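Pullulanase C protein (Klebsiella pneumoniae subsp. pneumoniae NTUH-K2044, PDB 5HJ1) is the GspC-type component of a type II secretion system, whose PDZ domain, here holding a fatty acid, probably takes part in exporting pullulanase. Local coordinates at residues 17-23 with 35-41; 54-60 with 83-89. All coordinates share one frame; numbering follows the deposited sequence. Where two conformers were deposited one is given.

Contact 1 of 2, residues 17-23 with 35-41; sequences LTYLSIS and RLNPGKD. With VCA (vaccenic acid), chain B.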
# COMPACT_ATOMS: atom_id res chain seq x y z
N LEU A 17 -6.41 2.95 7.47
CA LEU A 17 -6.88 4.13 6.77
C LEU A 17 -6.77 5.41 7.61
O LEU A 17 -6.99 6.48 7.07
CB LEU A 17 -8.25 3.89 6.13
CG LEU A 17 -8.21 2.80 5.02
CD1 LEU A 17 -9.67 2.52 4.65
CD2 LEU A 17 -7.37 3.19 3.82
N THR A 18 -6.48 5.27 8.89
CA THR A 18 -6.17 6.46 9.69
C THR A 18 -4.79 6.98 9.31
O THR A 18 -4.53 8.20 9.41
CB THR A 18 -6.17 6.13 11.18
OG1 THR A 18 -7.49 5.68 11.57
CG2 THR A 18 -5.87 7.35 12.02
N TYR A 19 -3.90 6.09 8.84
CA TYR A 19 -2.54 6.48 8.49
C TYR A 19 -2.35 6.75 7.03
O TYR A 19 -1.35 7.40 6.66
CB TYR A 19 -1.51 5.36 8.91
CG TYR A 19 -1.43 5.07 10.36
CD1 TYR A 19 -0.58 5.83 11.17
CD2 TYR A 19 -2.23 4.11 10.91
CE1 TYR A 19 -0.42 5.52 12.51
CE2 TYR A 19 -2.18 3.87 12.28
CZ TYR A 19 -1.26 4.61 13.04
OH TYR A 19 -1.10 4.39 14.42
N LEU A 20 -3.26 6.27 6.19
CA LEU A 20 -3.09 6.33 4.73
C LEU A 20 -4.33 6.72 4.02
O LEU A 20 -5.41 6.21 4.37
CB LEU A 20 -2.70 4.95 4.15
CG LEU A 20 -1.38 4.42 4.54
CD1 LEU A 20 -1.23 2.99 3.98
CD2 LEU A 20 -0.29 5.27 3.96
N SER A 21 -4.22 7.62 3.08
CA SER A 21 -5.24 7.96 2.08
C SER A 21 -4.78 7.26 0.80
O SER A 21 -3.64 7.46 0.34
CB SER A 21 -5.26 9.44 1.90
OG SER A 21 -6.35 9.83 1.08
N ILE A 22 -5.63 6.44 0.20
CA ILE A 22 -5.24 5.53 -0.91
C ILE A 22 -6.16 5.66 -2.09
O ILE A 22 -7.37 5.72 -1.94
CB ILE A 22 -5.26 4.08 -0.40
CG1 ILE A 22 -4.35 3.91 0.78
CG2 ILE A 22 -4.84 3.06 -1.50
CD1 ILE A 22 -4.39 2.55 1.48
N SER A 23 -5.61 5.87 -3.29
CA SER A 23 -6.44 5.83 -4.53
C SER A 23 -5.79 4.95 -5.61
O SER A 23 -4.61 5.22 -5.99
CB SER A 23 -6.55 7.18 -5.17
OG SER A 23 -7.17 8.04 -4.26
N ARG A 35 -1.90 5.08 -5.24
CA ARG A 35 -1.24 6.35 -4.84
C ARG A 35 -1.49 6.53 -3.35
O ARG A 35 -2.62 6.48 -2.86
CB ARG A 35 -1.90 7.50 -5.59
CG ARG A 35 -1.21 8.90 -5.46
CD ARG A 35 0.13 8.97 -6.07
NE ARG A 35 0.07 8.73 -7.52
CZ ARG A 35 1.08 8.42 -8.27
NH1 ARG A 35 2.27 8.29 -7.73
NH2 ARG A 35 0.94 8.20 -9.59
N LEU A 36 -0.43 6.80 -2.59
CA LEU A 36 -0.47 6.93 -1.16
C LEU A 36 -0.20 8.35 -0.72
O LEU A 36 0.70 9.02 -1.22
CB LEU A 36 0.61 6.07 -0.46
CG LEU A 36 0.62 4.61 -0.89
CD1 LEU A 36 1.78 3.92 -0.17
CD2 LEU A 36 -0.68 3.93 -0.62
N ASN A 37 -0.99 8.80 0.27
CA ASN A 37 -0.81 10.11 0.91
C ASN A 37 -1.16 9.91 2.37
O ASN A 37 -1.77 8.92 2.79
CB ASN A 37 -1.62 11.18 0.21
CG ASN A 37 -0.88 11.76 -0.95
OD1 ASN A 37 0.22 12.28 -0.79
ND2 ASN A 37 -1.41 11.57 -2.16
N PRO A 38 -0.82 10.90 3.21
CA PRO A 38 -1.12 10.72 4.62
C PRO A 38 -2.60 10.66 4.88
O PRO A 38 -3.39 11.40 4.29
CB PRO A 38 -0.47 11.96 5.24
CG PRO A 38 0.59 12.42 4.33
CD PRO A 38 0.07 12.06 2.96
N GLY A 39 -2.95 9.82 5.85
CA GLY A 39 -4.24 9.82 6.46
C GLY A 39 -4.31 11.00 7.50
O GLY A 39 -3.36 11.86 7.58
N LYS A 40 -5.29 10.97 8.38
CA LYS A 40 -5.36 11.97 9.46
C LYS A 40 -4.13 11.94 10.30
O LYS A 40 -3.70 13.00 10.81
CB LYS A 40 -6.60 11.73 10.26
CG LYS A 40 -7.85 12.13 9.51
CD LYS A 40 -9.09 11.99 10.33
CE LYS A 40 -10.27 12.67 9.61
NZ LYS A 40 -11.55 12.52 10.31
N ASP A 41 -3.54 10.76 10.53
CA ASP A 41 -2.27 10.62 11.26
C ASP A 41 -1.21 10.42 10.23
O ASP A 41 -1.17 9.38 9.58
CB ASP A 41 -2.34 9.44 12.26
CG ASP A 41 -1.11 9.21 13.03
OD1 ASP A 41 -0.04 9.75 12.68
OD2 ASP A 41 -1.14 8.47 14.09
O2 VCA B . 0.68 3.20 15.43
C1 VCA B . 1.26 2.25 16.00
O1 VCA B . 1.72 2.34 17.16
C2 VCA B . 1.41 0.95 15.24
C3 VCA B . 0.35 -0.06 15.67
C4 VCA B . -0.58 -0.42 14.52
C5 VCA B . 0.09 -0.21 13.16
C6 VCA B . 0.12 1.27 12.81
C7 VCA B . 0.57 1.50 11.37
C8 VCA B . 0.02 0.48 10.38
C9 VCA B . 0.52 0.82 8.99
C10 VCA B . 0.19 -0.18 7.89
C11 VCA B . 0.95 0.25 6.69
C12 VCA B . 0.73 -0.13 5.45
C13 VCA B . -0.40 -1.02 4.97
C14 VCA B . -0.38 -0.72 3.48
C15 VCA B . -1.32 -1.49 2.57
C16 VCA B . -1.36 -0.64 1.31
C17 VCA B . -1.75 -1.38 0.07
C18 VCA B . -1.79 -0.36 -1.05
O HOH W 1 -7.42 9.13 7.64
O HOH W 2 0.86 8.12 8.25
O HOH W 3 0.33 6.73 15.83
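A beta hairpin of the PDZ domain, antiparallel strands 20-27 and 30-38, carries this contact; helix 16-19 leads into its first strand, and vaccenic acid lies along Y19 and L20. Two hydrogen-bonded pairs, S21 with N37 and S23 with R35, fix the register; S21 N reaches N37 O at 2.8 Å, nearly straight at 173°. Past the strands the pairing changes character. G39 N approaches Y19 O from above its carbonyl plane at 3.0 Å, whereas D41 N meets T18 O almost head-on at 3.0 Å.

The Y19 ring touches both the lipid and D41. Y19 holds CG anti to its carbonyl carbon (chi1 -62°), and the ring so placed takes VCA C7 over one face, offset toward the rim. D41 OD2 comes at the ring obliquely, 3.4 Å from Y19 CE1, with ring and D41 carboxylate planes 37° apart. Y19 OH lies 2.4 Å from VCA O2, too short to be trusted as an ordinary hydrogen bond; a water bridges Y19 OH and D41 OD2. L20 CD1 touches VCA C14 at 3.8 Å. I22 CG1 and L36 CD2 pack alongside each other.

Beyond the hairpin, I22 rests on helix 5-9, L36 packs on A56 of strand 54-59, and R35 and N37 bond to N53.

Contact 2 of 2, residues 54-60 with 83-89; sequences DLAIALN and ITLTVER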
# COMPACT_ATOMS: atom_id res chain seq x y z
N ASP A 54 3.62 8.65 -3.10
CA ASP A 54 4.25 7.40 -3.44
C ASP A 54 3.23 6.49 -4.17
O ASP A 54 2.04 6.55 -3.96
CB ASP A 54 4.67 6.62 -2.14
CG ASP A 54 6.04 6.97 -1.62
OD1 ASP A 54 6.86 7.59 -2.36
OD2 ASP A 54 6.31 6.57 -0.48
N LEU A 55 3.76 5.63 -5.03
CA LEU A 55 2.96 4.66 -5.79
C LEU A 55 3.23 3.27 -5.29
O LEU A 55 4.35 2.77 -5.55
CB LEU A 55 3.23 4.79 -7.28
CG LEU A 55 2.36 3.90 -8.16
CD1 LEU A 55 0.96 4.42 -8.28
CD2 LEU A 55 2.95 3.71 -9.59
N ALA A 56 2.30 2.70 -4.55
CA ALA A 56 2.43 1.31 -4.06
C ALA A 56 2.22 0.31 -5.19
O ALA A 56 1.18 0.30 -5.85
CB ALA A 56 1.47 1.01 -2.94
N ILE A 57 3.24 -0.53 -5.40
CA ILE A 57 3.18 -1.54 -6.46
C ILE A 57 3.29 -3.01 -5.96
O ILE A 57 2.96 -3.92 -6.76
CB ILE A 57 4.22 -1.25 -7.58
CG1 ILE A 57 5.62 -1.32 -7.05
CG2 ILE A 57 3.93 0.09 -8.25
CD1 ILE A 57 6.69 -1.33 -8.12
N ALA A 58 3.73 -3.25 -4.76
CA ALA A 58 3.80 -4.63 -4.21
C ALA A 58 3.54 -4.62 -2.74
O ALA A 58 3.90 -3.67 -2.04
CB ALA A 58 5.16 -5.29 -4.54
N LEU A 59 3.00 -5.73 -2.26
CA LEU A 59 2.72 -5.93 -0.82
C LEU A 59 3.29 -7.31 -0.52
O LEU A 59 2.88 -8.31 -1.11
CB LEU A 59 1.22 -5.88 -0.54
CG LEU A 59 0.78 -6.26 0.89
CD1 LEU A 59 1.27 -5.33 1.95
CD2 LEU A 59 -0.76 -6.30 0.96
N ASN A 60 4.32 -7.34 0.37
CA ASN A 60 5.03 -8.61 0.68
C ASN A 60 5.48 -9.35 -0.55
O ASN A 60 5.39 -10.58 -0.68
CB ASN A 60 4.18 -9.52 1.53
CG ASN A 60 3.82 -8.88 2.83
OD1 ASN A 60 4.70 -8.31 3.52
ND2 ASN A 60 2.58 -8.94 3.20
N ILE A 83 4.81 -6.29 7.66
CA ILE A 83 4.54 -6.36 6.25
C ILE A 83 5.39 -5.39 5.50
O ILE A 83 5.87 -4.37 6.09
CB ILE A 83 3.07 -6.10 5.92
CG1 ILE A 83 2.64 -4.68 6.39
CG2 ILE A 83 2.21 -7.17 6.56
CD1 ILE A 83 1.27 -4.33 5.93
N THR A 84 5.68 -5.68 4.26
CA THR A 84 6.50 -4.77 3.49
C THR A 84 5.74 -4.24 2.30
O THR A 84 5.08 -5.01 1.58
CB THR A 84 7.71 -5.50 2.96
OG1 THR A 84 8.44 -6.05 4.08
CG2 THR A 84 8.62 -4.65 2.14
N LEU A 85 5.92 -2.97 2.04
CA LEU A 85 5.33 -2.33 0.89
C LEU A 85 6.45 -1.91 -0.05
O LEU A 85 7.52 -1.38 0.41
CB LEU A 85 4.62 -1.05 1.34
CG LEU A 85 3.47 -0.49 0.61
CD1 LEU A 85 2.38 -1.53 0.31
CD2 LEU A 85 2.92 0.64 1.55
N THR A 86 6.34 -2.21 -1.34
CA THR A 86 7.22 -1.71 -2.36
C THR A 86 6.52 -0.51 -3.02
O THR A 86 5.40 -0.67 -3.49
CB THR A 86 7.55 -2.74 -3.41
OG1 THR A 86 8.12 -3.89 -2.78
CG2 THR A 86 8.53 -2.21 -4.41
N VAL A 87 7.21 0.63 -3.02
CA VAL A 87 6.70 1.82 -3.69
C VAL A 87 7.63 2.27 -4.80
O VAL A 87 8.84 1.97 -4.74
CB VAL A 87 6.48 2.99 -2.68
CG1 VAL A 87 5.46 2.62 -1.61
CG2 VAL A 87 7.76 3.44 -2.06
N GLU A 88 7.07 2.93 -5.81
CA GLU A 88 7.87 3.57 -6.86
C GLU A 88 7.79 5.09 -6.51
O GLU A 88 6.67 5.69 -6.20
CB GLU A 88 7.23 3.24 -8.19
CG GLU A 88 8.21 3.11 -9.34
CD GLU A 88 7.51 2.52 -10.56
OE1 GLU A 88 6.58 3.17 -11.06
OE2 GLU A 88 7.87 1.39 -10.97
N ARG A 89 8.95 5.72 -6.50
CA ARG A 89 9.06 7.11 -6.11
C ARG A 89 10.08 7.75 -7.09
O ARG A 89 11.21 7.31 -7.13
CB ARG A 89 9.54 7.07 -4.63
CG ARG A 89 9.92 8.41 -4.03
CD ARG A 89 10.54 8.10 -2.71
NE ARG A 89 9.62 7.42 -1.79
CZ ARG A 89 9.98 6.95 -0.59
NH1 ARG A 89 11.26 7.02 -0.19
NH2 ARG A 89 9.09 6.43 0.20
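D54 and R89 join the two antiparallel strands at one end through a bidentate salt bridge. R89 offers NE and NH2 side-on, NE to D54 OD1 at 2.8 Å and NH2 to D54 OD2 at 2.9 Å. Carboxylate and guanidinium planes are 10° apart, and both oxygens are met on their syn sides, so the two bonds together fix the rotation of each group. The bend at chi3 (-62°) turns the otherwise extended arginine chain into this position. Each group has a further partner, Q51 N for D54 OD2 and G49 O for R89 NH2.

The backbone bonds contain a classic beta bulge: T86 stands opposite two residues, I57 and A58, so strand 54-59 carries one residue more than its partner here. T86 O accepts I57 N at 2.9 Å and, weakly, A58 N at 3.3 Å. At the other end N60 continues the ladder with both backbone and side chain. Its N meets T84 O at 2.7 Å, nearly straight (178°), and its OD1 accepts T84 N from above the amide carbonyl plane at 2.9 Å.

Apolar contacts gather on the face of A56, L59, L85 and V87, where A56 CB approaches L85 CD1. At the end of this face L59 CD1 also reaches I83 CD1, 4.1 Å away, their side chains crossing at a slant. Among these residues, A56, I83 and L85 also touch vaccenic acid. On the reverse face A58 CB packs on T86 CB.

Helix 67-77 covers L59 and I83, while strands 30-38 and 92-99 flank the pair, bonding to 54-59 and 82-89 respectively.

In the fold
The two contacts come one after the other along the chain, residues 17-41 and then 54-89, and their centres lie about 14 Å apart. Both belong to one curled antiparallel sheet in which strands 30-38 and 54-59 are neighbours. Its main run of strands is 20-27, 30-38, 54-59, 82-89, 92-99, with 62-63 pairing to 54-59 at the side. The junction is direct: L36 N is 2.8 Å from D54 O, a probable hydrogen bond, and L36 CD1 packs on L85 CD2 at 3.9 Å. The domain binds the fatty acid along residues of both contacts. Strands of the sheet supply part of the pocket, with helices and loops giving the rest.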